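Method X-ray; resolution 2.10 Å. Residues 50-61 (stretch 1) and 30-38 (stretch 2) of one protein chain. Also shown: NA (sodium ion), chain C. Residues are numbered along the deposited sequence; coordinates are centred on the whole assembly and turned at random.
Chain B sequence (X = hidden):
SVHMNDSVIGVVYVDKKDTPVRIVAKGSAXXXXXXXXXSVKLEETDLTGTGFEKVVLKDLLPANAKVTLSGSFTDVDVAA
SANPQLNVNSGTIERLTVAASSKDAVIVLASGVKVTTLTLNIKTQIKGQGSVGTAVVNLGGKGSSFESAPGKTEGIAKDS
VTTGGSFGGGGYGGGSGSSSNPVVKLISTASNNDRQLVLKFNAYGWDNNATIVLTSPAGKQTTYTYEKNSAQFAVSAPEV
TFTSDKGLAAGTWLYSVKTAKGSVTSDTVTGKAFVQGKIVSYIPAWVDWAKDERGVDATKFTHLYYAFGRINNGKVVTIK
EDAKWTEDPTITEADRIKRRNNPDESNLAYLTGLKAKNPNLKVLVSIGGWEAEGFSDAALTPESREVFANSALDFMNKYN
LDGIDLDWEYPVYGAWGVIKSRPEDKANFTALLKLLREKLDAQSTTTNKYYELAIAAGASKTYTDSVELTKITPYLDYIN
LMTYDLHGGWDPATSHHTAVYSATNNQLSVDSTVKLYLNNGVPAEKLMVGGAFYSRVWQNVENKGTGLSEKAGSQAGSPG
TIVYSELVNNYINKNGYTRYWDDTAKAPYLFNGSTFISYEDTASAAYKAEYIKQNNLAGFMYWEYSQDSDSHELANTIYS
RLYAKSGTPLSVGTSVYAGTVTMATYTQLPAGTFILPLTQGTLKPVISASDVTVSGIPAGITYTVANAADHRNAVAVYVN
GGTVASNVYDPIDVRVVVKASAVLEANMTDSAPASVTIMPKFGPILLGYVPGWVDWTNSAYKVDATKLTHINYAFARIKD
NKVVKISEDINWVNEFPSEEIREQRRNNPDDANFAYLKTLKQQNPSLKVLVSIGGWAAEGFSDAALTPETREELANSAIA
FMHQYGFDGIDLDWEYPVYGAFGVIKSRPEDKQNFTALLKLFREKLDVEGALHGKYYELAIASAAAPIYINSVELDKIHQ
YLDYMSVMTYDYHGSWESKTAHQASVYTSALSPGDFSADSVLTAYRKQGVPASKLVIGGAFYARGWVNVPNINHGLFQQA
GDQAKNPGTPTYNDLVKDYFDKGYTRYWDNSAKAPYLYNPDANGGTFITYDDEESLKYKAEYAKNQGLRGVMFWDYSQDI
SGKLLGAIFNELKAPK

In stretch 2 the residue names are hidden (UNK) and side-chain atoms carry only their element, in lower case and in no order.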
# COMPACT_ATOMS: atom_id res chain seq x y z
N THR B 50 26.55 47.83 26.06
CA THR B 50 25.12 47.67 26.32
C THR B 50 24.49 48.96 26.87
O THR B 50 23.32 49.15 26.72
CB THR B 50 24.83 46.49 27.26
OG1 THR B 50 25.32 46.81 28.56
CG2 THR B 50 25.43 45.16 26.73
N GLY B 51 25.27 49.81 27.52
CA GLY B 51 24.82 51.12 27.94
C GLY B 51 23.79 51.10 29.06
O GLY B 51 24.07 50.55 30.14
N PHE B 52 22.62 51.73 28.82
CA PHE B 52 21.52 51.73 29.79
C PHE B 52 20.73 50.46 29.67
O PHE B 52 20.68 49.83 28.60
CB PHE B 52 20.57 52.88 29.62
CG PHE B 52 21.21 54.20 29.69
CD1 PHE B 52 21.48 54.78 30.91
CD2 PHE B 52 21.50 54.89 28.52
CE1 PHE B 52 22.06 56.05 30.98
CE2 PHE B 52 22.08 56.16 28.55
CZ PHE B 52 22.36 56.75 29.79
N GLU B 53 20.08 50.07 30.78
CA GLU B 53 19.15 48.93 30.73
C GLU B 53 17.81 49.22 31.40
O GLU B 53 16.83 49.52 30.71
CB GLU B 53 19.84 47.65 31.21
CG GLU B 53 20.79 47.11 30.13
CD GLU B 53 21.39 45.77 30.46
OE1 GLU B 53 21.95 45.67 31.55
OE2 GLU B 53 21.33 44.87 29.61
N LYS B 54 17.77 49.13 32.72
CA LYS B 54 16.58 49.38 33.47
C LYS B 54 16.47 50.88 33.84
O LYS B 54 17.46 51.56 34.22
CB LYS B 54 16.50 48.45 34.71
CG LYS B 54 15.24 48.63 35.59
CD LYS B 54 14.98 47.50 36.61
CE LYS B 54 14.16 47.95 37.84
NZ LYS B 54 12.72 48.26 37.59
N VAL B 55 15.25 51.40 33.71
CA VAL B 55 14.95 52.75 34.05
C VAL B 55 13.63 52.77 34.80
O VAL B 55 12.68 52.10 34.36
CB VAL B 55 14.79 53.61 32.75
CG1 VAL B 55 14.50 55.04 33.10
CG2 VAL B 55 16.01 53.49 31.85
N VAL B 56 13.55 53.57 35.86
CA VAL B 56 12.36 53.67 36.69
C VAL B 56 12.15 55.12 36.94
O VAL B 56 13.09 55.76 37.40
CB VAL B 56 12.52 53.02 38.13
CG1 VAL B 56 11.17 53.04 38.87
CG2 VAL B 56 13.10 51.62 38.09
N LEU B 57 10.93 55.63 36.73
CA LEU B 57 10.53 56.97 37.11
C LEU B 57 9.86 56.80 38.45
O LEU B 57 8.82 56.11 38.53
CB LEU B 57 9.53 57.59 36.09
CG LEU B 57 10.21 58.02 34.76
CD1 LEU B 57 10.86 56.83 34.09
CD2 LEU B 57 9.21 58.71 33.86
N LYS B 58 10.45 57.34 39.52
CA LYS B 58 9.97 57.04 40.90
C LYS B 58 9.01 58.06 41.37
O LYS B 58 8.84 59.11 40.71
CB LYS B 58 11.11 56.96 41.88
CG LYS B 58 11.93 55.69 41.74
CD LYS B 58 11.65 54.72 42.86
CE LYS B 58 12.53 53.52 42.69
NZ LYS B 58 12.03 52.42 43.52
N ASP B 59 8.35 57.76 42.51
CA ASP B 59 7.31 58.67 43.03
C ASP B 59 7.90 60.08 43.43
O ASP B 59 7.14 61.05 43.51
CB ASP B 59 6.44 58.01 44.19
CG ASP B 59 5.11 58.79 44.47
OD1 ASP B 59 4.32 59.16 43.56
OD2 ASP B 59 4.83 59.06 45.64
N LEU B 60 9.22 60.18 43.61
CA LEU B 60 9.91 61.48 43.91
C LEU B 60 9.95 62.44 42.67
O LEU B 60 10.14 63.67 42.83
CB LEU B 60 11.31 61.19 44.49
CG LEU B 60 11.42 60.09 45.62
CD1 LEU B 60 12.48 58.99 45.34
CD2 LEU B 60 11.60 60.70 47.03
N LEU B 61 9.73 61.89 41.45
CA LEU B 61 9.61 62.69 40.23
C LEU B 61 8.69 63.90 40.40
O LEU B 61 7.53 63.72 40.73
CB LEU B 61 9.07 61.86 39.05
CG LEU B 61 9.27 62.54 37.69
CD1 LEU B 61 10.72 62.48 37.31
CD2 LEU B 61 8.47 61.85 36.60
N UNK B 30 28.49 51.30 29.86
CA UNK B 30 27.87 50.28 30.69
C UNK B 30 27.20 51.01 31.86
O UNK B 30 27.88 51.67 32.68
c UNK B 30 28.96 47.89 30.88
n UNK B 30 26.89 46.14 29.76
c UNK B 30 28.99 49.37 31.23
c UNK B 30 27.96 47.13 31.74
c UNK B 30 26.65 46.93 31.01
N UNK B 31 25.87 50.96 31.95
CA UNK B 31 25.18 51.70 33.01
C UNK B 31 24.24 50.76 33.71
O UNK B 31 23.63 49.87 33.07
c UNK B 31 24.41 52.96 32.53
c UNK B 31 25.15 53.66 31.41
c UNK B 31 24.19 53.94 33.70
N UNK B 32 24.16 50.94 35.03
CA UNK B 32 23.26 50.17 35.87
C UNK B 32 21.87 50.73 35.71
O UNK B 32 21.55 51.33 34.67
N UNK B 33 21.05 50.52 36.74
CA UNK B 33 19.67 50.98 36.76
C UNK B 33 19.68 52.49 36.95
O UNK B 33 20.24 52.98 37.93
o UNK B 33 16.74 48.90 39.28
c UNK B 33 18.86 50.29 37.91
c UNK B 33 16.64 50.12 39.26
o UNK B 33 15.89 50.76 40.04
c UNK B 33 17.45 50.86 38.18
N UNK B 34 18.98 53.20 36.06
CA UNK B 34 18.72 54.64 36.23
C UNK B 34 17.40 54.92 36.97
O UNK B 34 16.31 54.58 36.48
c UNK B 34 18.61 56.88 35.04
c UNK B 34 18.68 55.36 34.85
c UNK B 34 19.82 54.93 33.95
N UNK B 35 17.45 55.61 38.11
CA UNK B 35 16.28 55.90 38.90
C UNK B 35 16.07 57.36 38.73
O UNK B 35 16.94 58.15 39.10
c UNK B 35 17.97 53.59 40.50
c UNK B 35 16.50 55.63 40.45
c UNK B 35 15.37 56.23 41.27
c UNK B 35 16.59 54.15 40.76
N UNK B 36 14.89 57.72 38.26
CA UNK B 36 14.57 59.09 37.88
C UNK B 36 13.65 59.75 38.88
O UNK B 36 12.46 59.37 39.04
c UNK B 36 13.69 60.61 36.08
c UNK B 36 14.00 59.18 36.43
c UNK B 36 14.66 58.67 34.00
c UNK B 36 15.01 58.56 35.46
N UNK B 37 14.21 60.79 39.52
CA UNK B 37 13.48 61.68 40.41
C UNK B 37 13.65 63.12 39.93
O UNK B 37 13.45 64.06 40.70
c UNK B 37 13.98 61.54 41.85
N UNK B 38 14.06 63.28 38.68
CA UNK B 38 14.02 64.59 38.08
C UNK B 38 14.08 64.57 36.57
O UNK B 38 13.93 63.53 35.95
NA NA C . 21.13 49.79 26.19
O HOH W 1 22.36 47.64 33.36

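Position 30 carries five side-chain atoms, four carbons in an unbranched row ending in a nitrogen that comes back to Thr50, which is the pattern of lysine. Its CA lies 4.2 Å from the CA of Gly51, where the two backbones form a single bridge. The CB of Lys30 points away from stretch 1, yet the chain end returns to Thr50; the modelled separation there is too short to be physical, and no interaction is inferred from it.

Position 31 has three carbons, the first carrying the other two, one of them over a face of the Phe52 ring, a fork without heteroatoms: valine. Its N donates to Gly51 O (2.6 Å, N-H...O angle 142°). Val31 CG2 sits 4.2 Å from the centroid of the Phe52 ring and 24° off its normal, a CH-pi contact over one face. A water donates to both Val31 O (2.6 Å) and Glu53 OE1 (2.7 Å), linking the stretches a second way.

Position 32 has no side-chain atoms and is glycine; a CB modelled on Gly32 would point away from stretch 1.

Position 33 shows three carbons in a row, the third carrying two oxygens that lie near Lys54 and Val56. A carboxylate at that distance from the backbone identifies glutamate. One oxygen, Glu33 OE1, lies 3.1 Å from Lys54 CE but 4.4 Å from Lys54 NZ, so the opposite charges are near each other without forming a salt bridge. The other, Glu33 OE2, is 3.5 Å from Val56 CG2.

Position 34 is again one carbon carrying two, packed near the Phe52 ring and Val55: valine. Val34 CG2 approaches Phe52 CD1 to 3.5 Å. Its backbone is used in both directions, with Val34 N donating to Lys54 O (2.9 Å) and Val34 O accepting from Val56 N (3.0 Å).

Position 35 has four carbons forked at the first, one arm two carbons long, and the one-carbon arm touches Lys58. Branching at CB with unequal arms means isoleucine. Ile35 CG2 meets Lys58 CG at 3.5 Å, a contact between a methyl and the aliphatic part of the lysine.

Position 36 repeats the four-carbon fork, and its arms touch Val55 and Leu61, hence isoleucine, but its side chain lies on the other face of the sheet, with Val55 and Leu57. Ile36 CD1 reaches Val55 CG1 at 3.7 Å, while Ile36 CG2 touches Leu61 CD1, also at 3.7 Å.

Position 37 has one carbon, set against Leu60: alanine; Ala37 CB is 3.8 Å from Leu60 CB. Position 38 has none, so it is glycine, and Gly38 O lies 3.6 Å from Leu61 CD1.

The contact is a short parallel pairing, with strand directions 12° apart. Both backbone polar groups of Val56 bond to stretch 2: its N donates to Val34 O, and its O accepts from Ile36 N (2.8 Å); Ile36 O then accepts from Lys58 N (2.9 Å, 169°). Alternating side chains place Val34 and Ile36 beside Val55 and Leu57 on one face, and Ile35 beside Val56 on the other. Beyond the strand, a type I turn from Lys58 to Leu61, closed by Leu61 N to Lys58 O (3.0 Å), brings Leu60 and Leu61 against the end of stretch 2.

Stretch 2 30-38: KVGEVIIAG
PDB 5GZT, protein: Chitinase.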